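Local coordinates for D-isomer specific 2-hydroxyacid dehydrogenase NAD-binding (PDB 4XA8), which probably acts as an oxidoreductase of the D-isomer specific 2-hydroxyacid dehydrogenase family, using a nicotinamide adenine dinucleotide cofactor, at residues E51-A55 with I301-E305; T96-D100 with T292-I297. The contacts are given in a common frame with arbitrary orientation. Residues are numbered along the deposited sequence.

Contact 1 of 2, residues E51-A55 with I301-E305; sequences EVRYA and IRRIE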
ATOM      1  N   GLU A  51      39.873   3.275  23.440  1.00 50.63           N
ATOM      2  CA  GLU A  51      40.117   2.538  22.190  1.00 51.70           C
ATOM      3  C   GLU A  51      39.063   2.819  21.138  1.00 47.91           C
ATOM      4  O   GLU A  51      39.211   2.397  19.993  1.00 49.28           O
ATOM      5  CB  GLU A  51      40.226   1.026  22.457  1.00 55.09           C
ATOM      6  CG  GLU A  51      41.483   0.650  23.230  1.00 61.19           C
ATOM      7  CD  GLU A  51      41.576  -0.833  23.576  1.00 64.90           C
ATOM      8  OE1 GLU A  51      42.679  -1.305  23.921  1.00 73.40           O
ATOM      9  OE2 GLU A  51      40.556  -1.537  23.518  1.00 64.53           O
ATOM     10  N   VAL A  52      37.997   3.532  21.517  1.00 45.80           N
ATOM     11  CA  VAL A  52      36.873   3.820  20.627  1.00 41.88           C
ATOM     12  C   VAL A  52      37.183   5.029  19.776  1.00 41.71           C
ATOM     13  O   VAL A  52      37.452   6.118  20.289  1.00 41.87           O
ATOM     14  CB  VAL A  52      35.592   4.113  21.432  1.00 40.83           C
ATOM     15  CG1 VAL A  52      34.483   4.580  20.516  1.00 39.16           C
ATOM     16  CG2 VAL A  52      35.160   2.866  22.177  1.00 43.06           C
ATOM     17  N   ARG A  53      37.145   4.847  18.469  1.00 41.36           N
ATOM     18  CA  ARG A  53      37.535   5.918  17.564  1.00 43.32           C
ATOM     19  C   ARG A  53      36.449   6.307  16.565  1.00 39.07           C
ATOM     20  O   ARG A  53      36.525   7.359  15.932  1.00 37.72           O
ATOM     21  CB  ARG A  53      38.821   5.522  16.855  1.00 49.68           C
ATOM     22  CG  ARG A  53      39.987   5.396  17.822  1.00 56.29           C
ATOM     23  CD  ARG A  53      41.182   4.770  17.148  1.00 66.67           C
ATOM     24  NE  ARG A  53      41.947   5.741  16.373  1.00 73.95           N
ATOM     25  CZ  ARG A  53      43.050   5.453  15.681  1.00 79.23           C
ATOM     26  NH1 ARG A  53      43.528   4.212  15.648  1.00 83.27           N
ATOM     27  NH2 ARG A  53      43.670   6.411  15.003  1.00 80.92           N
ATOM     28  N   TYR A  54      35.423   5.481  16.462  1.00 36.21           N
ATOM     29  CA  TYR A  54      34.318   5.749  15.554  1.00 35.78           C
ATOM     30  C   TYR A  54      33.015   5.535  16.314  1.00 32.95           C
ATOM     31  O   TYR A  54      32.938   4.639  17.160  1.00 32.43           O
ATOM     32  CB  TYR A  54      34.436   4.833  14.328  1.00 37.01           C
ATOM     33  CG  TYR A  54      35.874   4.452  13.988  1.00 39.56           C
ATOM     34  CD1 TYR A  54      36.750   5.367  13.391  1.00 41.88           C
ATOM     35  CD2 TYR A  54      36.372   3.193  14.311  1.00 42.55           C
ATOM     36  CE1 TYR A  54      38.058   5.021  13.096  1.00 44.03           C
ATOM     37  CE2 TYR A  54      37.686   2.840  14.036  1.00 43.83           C
ATOM     38  CZ  TYR A  54      38.519   3.758  13.434  1.00 46.12           C
ATOM     39  OH  TYR A  54      39.813   3.398  13.175  1.00 47.91           O
ATOM     40  N   ALA A  55      32.025   6.388  16.045  1.00 32.25           N
ATOM     41  CA  ALA A  55      30.681   6.267  16.619  1.00 30.84           C
ATOM     42  C   ALA A  55      29.604   6.282  15.529  1.00 31.11           C
ATOM     43  O   ALA A  55      29.536   7.212  14.726  1.00 32.05           O
ATOM     44  CB  ALA A  55      30.449   7.393  17.630  1.00 30.41           C
ATOM     45  N   ILE A 301      36.213   4.712   7.709  1.00 40.74           N
ATOM     46  CA  ILE A 301      37.139   4.352   8.763  1.00 42.25           C
ATOM     47  C   ILE A 301      38.550   4.353   8.187  1.00 48.17           C
ATOM     48  O   ILE A 301      39.495   4.999   8.731  1.00 48.27           O
ATOM     49  CB  ILE A 301      36.759   2.992   9.378  1.00 42.12           C
ATOM     50  CG1 ILE A 301      35.504   3.210  10.244  1.00 38.68           C
ATOM     51  CG2 ILE A 301      37.952   2.400  10.159  1.00 44.25           C
ATOM     52  CD1 ILE A 301      34.932   1.968  10.891  1.00 37.42           C
ATOM     53  N   ARG A 302      38.729   3.661   7.071  1.00 50.04           N
ATOM     54  CA  ARG A 302      40.062   3.646   6.473  1.00 55.96           C
ATOM     55  C   ARG A 302      40.510   5.040   6.002  1.00 56.84           C
ATOM     56  O   ARG A 302      41.667   5.404   6.205  1.00 61.82           O
ATOM     57  CB  ARG A 302      40.204   2.570   5.393  1.00 60.81           C
ATOM     58  CG  ARG A 302      39.466   2.814   4.093  1.00 63.32           C
ATOM     59  CD  ARG A 302      40.294   2.267   2.934  1.00 68.67           C
ATOM     60  NE  ARG A 302      41.536   3.010   2.781  1.00 72.09           N
ATOM     61  CZ  ARG A 302      41.682   4.136   2.086  1.00 71.44           C
ATOM     62  NH1 ARG A 302      40.654   4.703   1.455  1.00 68.63           N
ATOM     63  NH2 ARG A 302      42.875   4.710   2.039  1.00 74.17           N
ATOM     64  N   ARG A 303      39.615   5.841   5.428  1.00 51.79           N
ATOM     65  CA  ARG A 303      40.009   7.198   5.021  1.00 52.68           C
ATOM     66  C   ARG A 303      40.463   8.058   6.201  1.00 54.20           C
ATOM     67  O   ARG A 303      41.491   8.728   6.120  1.00 54.69           O
ATOM     68  CB  ARG A 303      38.904   7.907   4.256  1.00 50.47           C
ATOM     69  CG  ARG A 303      38.726   7.367   2.848  1.00 51.99           C
ATOM     70  CD  ARG A 303      37.357   7.673   2.275  1.00 50.32           C
ATOM     71  NE  ARG A 303      37.265   7.344   0.844  1.00 53.66           N
ATOM     72  CZ  ARG A 303      37.342   8.226  -0.147  1.00 57.11           C
ATOM     73  NH1 ARG A 303      37.241   7.813  -1.396  1.00 60.42           N
ATOM     74  NH2 ARG A 303      37.534   9.527   0.091  1.00 59.32           N
ATOM     75  N   ILE A 304      39.699   8.031   7.292  1.00 54.57           N
ATOM     76  CA  ILE A 304      40.035   8.817   8.473  1.00 56.51           C
ATOM     77  C   ILE A 304      41.396   8.336   9.011  1.00 60.82           C
ATOM     78  O   ILE A 304      42.237   9.146   9.396  1.00 64.36           O
ATOM     79  CB  ILE A 304      38.886   8.801   9.541  1.00 55.47           C
ATOM     80  CG1 ILE A 304      38.985  10.001  10.475  1.00 60.12           C
ATOM     81  CG2 ILE A 304      38.903   7.550  10.389  1.00 56.38           C
ATOM     82  CD1 ILE A 304      38.453  11.285   9.879  1.00 61.64           C
ATOM     83  N   GLU A 305      41.630   7.025   8.970  1.00 61.41           N
ATOM     84  CA  GLU A 305      42.890   6.439   9.421  1.00 65.90           C
ATOM     85  C   GLU A 305      44.087   6.655   8.474  1.00 69.52           C
ATOM     86  O   GLU A 305      45.242   6.481   8.879  1.00 71.06           O
ATOM     87  CB  GLU A 305      42.700   4.945   9.708  1.00 67.20           C
ATOM     88  CG  GLU A 305      41.707   4.646  10.827  1.00 66.76           C
ATOM     89  CD  GLU A 305      42.176   5.050  12.225  1.00 71.98           C
ATOM     90  OE1 GLU A 305      41.800   4.354  13.191  1.00 74.05           O
ATOM     91  OE2 GLU A 305      42.904   6.056  12.388  1.00 79.00           O
TER
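The Y54 ring lies with one face over I301 and meets I304 near its edge. I301 CG1 stands 4.0 Å from the centroid of the Y54 ring and only 11° off the ring normal, which is the geometry of a CH-pi contact; I301 CG2 lies over the same face, 3.6 Å from Y54 CZ. At the ring edge, I304 CG2 is 3.8 Å from Y54 CE1, although the far end of the isoleucine leads away from the strand. Y54 gives up 87 Å² of the 232 Å² buried between the segments, so the apolar part of the contact is built around this one ring.

Strand 52-55 and helix 301-305 pass at 10.2 Å between axes with 132° between their directions. The closest CA pair, Y54 and I301, is 7.5 Å apart, and the tyrosine spans that gap. The strand is a middle member of the five-stranded parallel sheet, where Y54 is held by backbone bonds to A9 and V11, and helix 290-306 packs against the sheet, an arrangement consistent with the substrate-binding domain of 2-hydroxyacid dehydrogenases.

Farther out, R53 NH2 is 2.7 Å from E305 OE2. That oxygen lies over one face of the guanidinium, well out of its plane, so the salt bridge is one of charge without a directed N-H, while R53 NH1 donates to S7 O. The chemistry thus implies an aromatic ring packed on aliphatic side chains, bordered by a non-directional ionic pair, joining the C-terminal helix to the N-terminal sheet.

Contact 2 of 2, residues T96-D100 with T292-I297; sequences TRLSD and TAAPQI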
ATOM      1  N   THR A  96      29.405  12.246   9.457  1.00 46.31           N
ATOM      2  CA  THR A  96      28.910  11.765   8.193  1.00 47.38           C
ATOM      3  C   THR A  96      27.485  11.257   8.359  1.00 47.73           C
ATOM      4  O   THR A  96      27.031  10.953   9.483  1.00 45.13           O
ATOM      5  CB  THR A  96      29.797  10.638   7.658  1.00 45.41           C
ATOM      6  OG1 THR A  96      29.960   9.646   8.677  1.00 42.24           O
ATOM      7  CG2 THR A  96      31.149  11.177   7.231  1.00 46.07           C
ATOM      8  N   ARG A  97      26.795  11.209   7.234  1.00 48.95           N
ATOM      9  CA  ARG A  97      25.498  10.580   7.136  1.00 50.99           C
ATOM     10  C   ARG A  97      25.660   9.404   6.172  1.00 49.35           C
ATOM     11  O   ARG A  97      26.688   9.274   5.490  1.00 48.62           O
ATOM     12  CB  ARG A  97      24.441  11.581   6.664  1.00 56.55           C
ATOM     13  CG  ARG A  97      24.327  11.715   5.154  1.00 62.62           C
ATOM     14  CD  ARG A  97      23.694  13.034   4.734  1.00 69.81           C
ATOM     15  NE  ARG A  97      23.862  13.207   3.298  1.00 75.43           N
ATOM     16  CZ  ARG A  97      25.003  13.554   2.696  1.00 79.89           C
ATOM     17  NH1 ARG A  97      26.115  13.782   3.397  1.00 81.24           N
ATOM     18  NH2 ARG A  97      25.042  13.682   1.375  1.00 83.82           N
ATOM     19  N   LEU A  98      24.670   8.530   6.148  1.00 48.46           N
ATOM     20  CA  LEU A  98      24.685   7.429   5.222  1.00 49.89           C
ATOM     21  C   LEU A  98      24.085   7.916   3.900  1.00 54.78           C
ATOM     22  O   LEU A  98      23.137   8.698   3.872  1.00 57.40           O
ATOM     23  CB  LEU A  98      23.903   6.248   5.754  1.00 49.21           C
ATOM     24  CG  LEU A  98      24.264   5.835   7.180  1.00 47.29           C
ATOM     25  CD1 LEU A  98      23.224   4.834   7.665  1.00 46.29           C
ATOM     26  CD2 LEU A  98      25.694   5.308   7.258  1.00 44.95           C
ATOM     27  N   SER A  99      24.683   7.483   2.808  1.00 57.68           N
ATOM     28  CA  SER A  99      24.187   7.801   1.489  1.00 62.75           C
ATOM     29  C   SER A  99      23.722   6.472   0.932  1.00 64.42           C
ATOM     30  O   SER A  99      24.537   5.637   0.557  1.00 65.60           O
ATOM     31  CB  SER A  99      25.316   8.416   0.659  1.00 65.16           C
ATOM     32  OG  SER A  99      24.958   8.592  -0.702  1.00 71.88           O
ATOM     33  N   ASP A 100      22.417   6.237   0.953  1.00 54.00           N
ATOM     34  CA  ASP A 100      21.891   4.998   0.430  1.00 55.44           C
ATOM     35  C   ASP A 100      21.107   5.401  -0.794  1.00 53.22           C
ATOM     36  O   ASP A 100      19.998   5.953  -0.681  1.00 49.49           O
ATOM     37  CB  ASP A 100      21.011   4.258   1.438  1.00 59.65           C
ATOM     38  CG  ASP A 100      20.477   2.950   0.869  1.00 65.40           C
ATOM     39  OD1 ASP A 100      19.703   3.025  -0.109  1.00 64.78           O
ATOM     40  OD2 ASP A 100      20.870   1.863   1.362  1.00 69.96           O
ATOM     41  N   THR A 292      23.863  -2.745   3.045  1.00 37.60           N
ATOM     42  CA  THR A 292      24.179  -1.805   1.987  1.00 39.12           C
ATOM     43  C   THR A 292      24.871  -0.553   2.501  1.00 39.83           C
ATOM     44  O   THR A 292      25.557   0.131   1.730  1.00 40.16           O
ATOM     45  CB  THR A 292      22.920  -1.484   1.165  1.00 42.76           C
ATOM     46  OG1 THR A 292      21.915  -0.881   1.971  1.00 45.60           O
ATOM     47  CG2 THR A 292      22.348  -2.761   0.599  1.00 44.30           C
ATOM     48  N   ALA A 293      24.741  -0.260   3.800  1.00 34.00           N
ATOM     49  CA  ALA A 293      25.448   0.904   4.396  1.00 35.08           C
ATOM     50  C   ALA A 293      26.852   0.586   4.988  1.00 32.32           C
ATOM     51  O   ALA A 293      27.726   1.440   5.037  1.00 33.12           O
ATOM     52  CB  ALA A 293      24.538   1.585   5.432  1.00 33.63           C
ATOM     53  N   ALA A 294      27.081  -0.661   5.408  1.00 33.58           N
ATOM     54  CA  ALA A 294      28.336  -1.045   6.091  1.00 34.16           C
ATOM     55  C   ALA A 294      29.603  -0.754   5.296  1.00 34.90           C
ATOM     56  O   ALA A 294      30.604  -0.335   5.882  1.00 35.87           O
ATOM     57  CB  ALA A 294      28.302  -2.517   6.465  1.00 36.84           C
ATOM     58  N   PRO A 295      29.581  -0.978   3.962  1.00 37.53           N
ATOM     59  CA  PRO A 295      30.772  -0.731   3.146  1.00 39.37           C
ATOM     60  C   PRO A 295      31.271   0.695   3.176  1.00 39.77           C
ATOM     61  O   PRO A 295      32.473   0.894   3.362  1.00 41.70           O
ATOM     62  CB  PRO A 295      30.315  -1.129   1.734  1.00 41.39           C
ATOM     63  CG  PRO A 295      29.317  -2.196   1.988  1.00 40.78           C
ATOM     64  CD  PRO A 295      28.558  -1.709   3.182  1.00 37.87           C
ATOM     65  N   GLN A 296      30.371   1.679   3.051  1.00 41.13           N
ATOM     66  CA  GLN A 296      30.772   3.098   3.096  1.00 40.76           C
ATOM     67  C   GLN A 296      31.268   3.513   4.489  1.00 38.02           C
ATOM     68  O   GLN A 296      32.150   4.366   4.594  1.00 36.36           O
ATOM     69  CB  GLN A 296      29.683   4.055   2.553  1.00 43.85           C
ATOM     70  CG  GLN A 296      28.463   4.246   3.461  1.00 47.56           C
ATOM     71  CD  GLN A 296      27.264   4.948   2.806  1.00 49.91           C
ATOM     72  OE1 GLN A 296      26.796   5.962   3.304  1.00 48.46           O
ATOM     73  NE2 GLN A 296      26.744   4.382   1.705  1.00 50.91           N
ATOM     74  N   ILE A 297      30.753   2.884   5.552  1.00 34.27           N
ATOM     75  CA  ILE A 297      31.282   3.129   6.900  1.00 34.78           C
ATOM     76  C   ILE A 297      32.734   2.598   7.032  1.00 36.85           C
ATOM     77  O   ILE A 297      33.653   3.322   7.481  1.00 33.96           O
ATOM     78  CB  ILE A 297      30.361   2.512   7.977  1.00 33.07           C
ATOM     79  CG1 ILE A 297      28.967   3.140   7.899  1.00 31.97           C
ATOM     80  CG2 ILE A 297      30.984   2.672   9.354  1.00 34.44           C
ATOM     81  CD1 ILE A 297      27.880   2.390   8.645  1.00 30.83           C
TER
HETATM   82  O   HOH W   1      28.398   7.364   4.990  1.00 38.97           O
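Segment 96-100 leaves the edge strand 95-97 in extended conformation (L98 to D100: phi -113° to -86°, psi 101° to 140°) and runs past the kinked segment 292-297 of helix 290-306. P295 N has no hydrogen to give, Q296 N makes no bond to the turn before, and I297 N to A293 O is weak at 3.4 Å. L98 and A293 are the nearest CA pair, 6.6 Å apart.

The Q296 carboxamide makes a bidentate pair with the N and O of S99: S99 N donates to Q296 OE1 (2.7 Å, 170°), and Q296 NE2 donates to S99 O (2.8 Å, 175°). A water donates to Q296 OE1 and R97 O. Beside this pair, L98 CD2 packs 3.9 Å from I297 CD1 and L98 CD1 4.2 Å from A293 CB, with W22 of helix 19-29 touching all three residues. T292 OG1 donates to D100 OD2 at 3.0 Å, while D100 OD1 accepts from N102 N.

R97, seen to bind NADPH in this protein though not in this chain, directs its CA-to-CB bond away from the helix. The bidentate pairing implies a defined backbone path, held by one acceptor and one donor, much as a single residue of a paired strand would offer.

Contacts 1 and 2 have centres 14 Å apart and use successive parts of one helix, 290-306: contact 2 takes residues 292-297, contact 1 residues 301-305. Both reach the five-stranded parallel sheet, contact 1 through its middle strand 52-57 and contact 2 at the edge strand 95-97 and the loop beyond. In sequence the order is 51-55, 96-100, 292-297, 301-305, so contact 2 is nested within the loop closed by contact 1. Between 100 and 292 lies the seven-stranded Rossmann-type sheet of the NAD-binding domain; the chain therefore returns to its first domain through this helix. Contact 1 lies away from the annotated sites, whereas contact 2 contains an NADPH-binding residue.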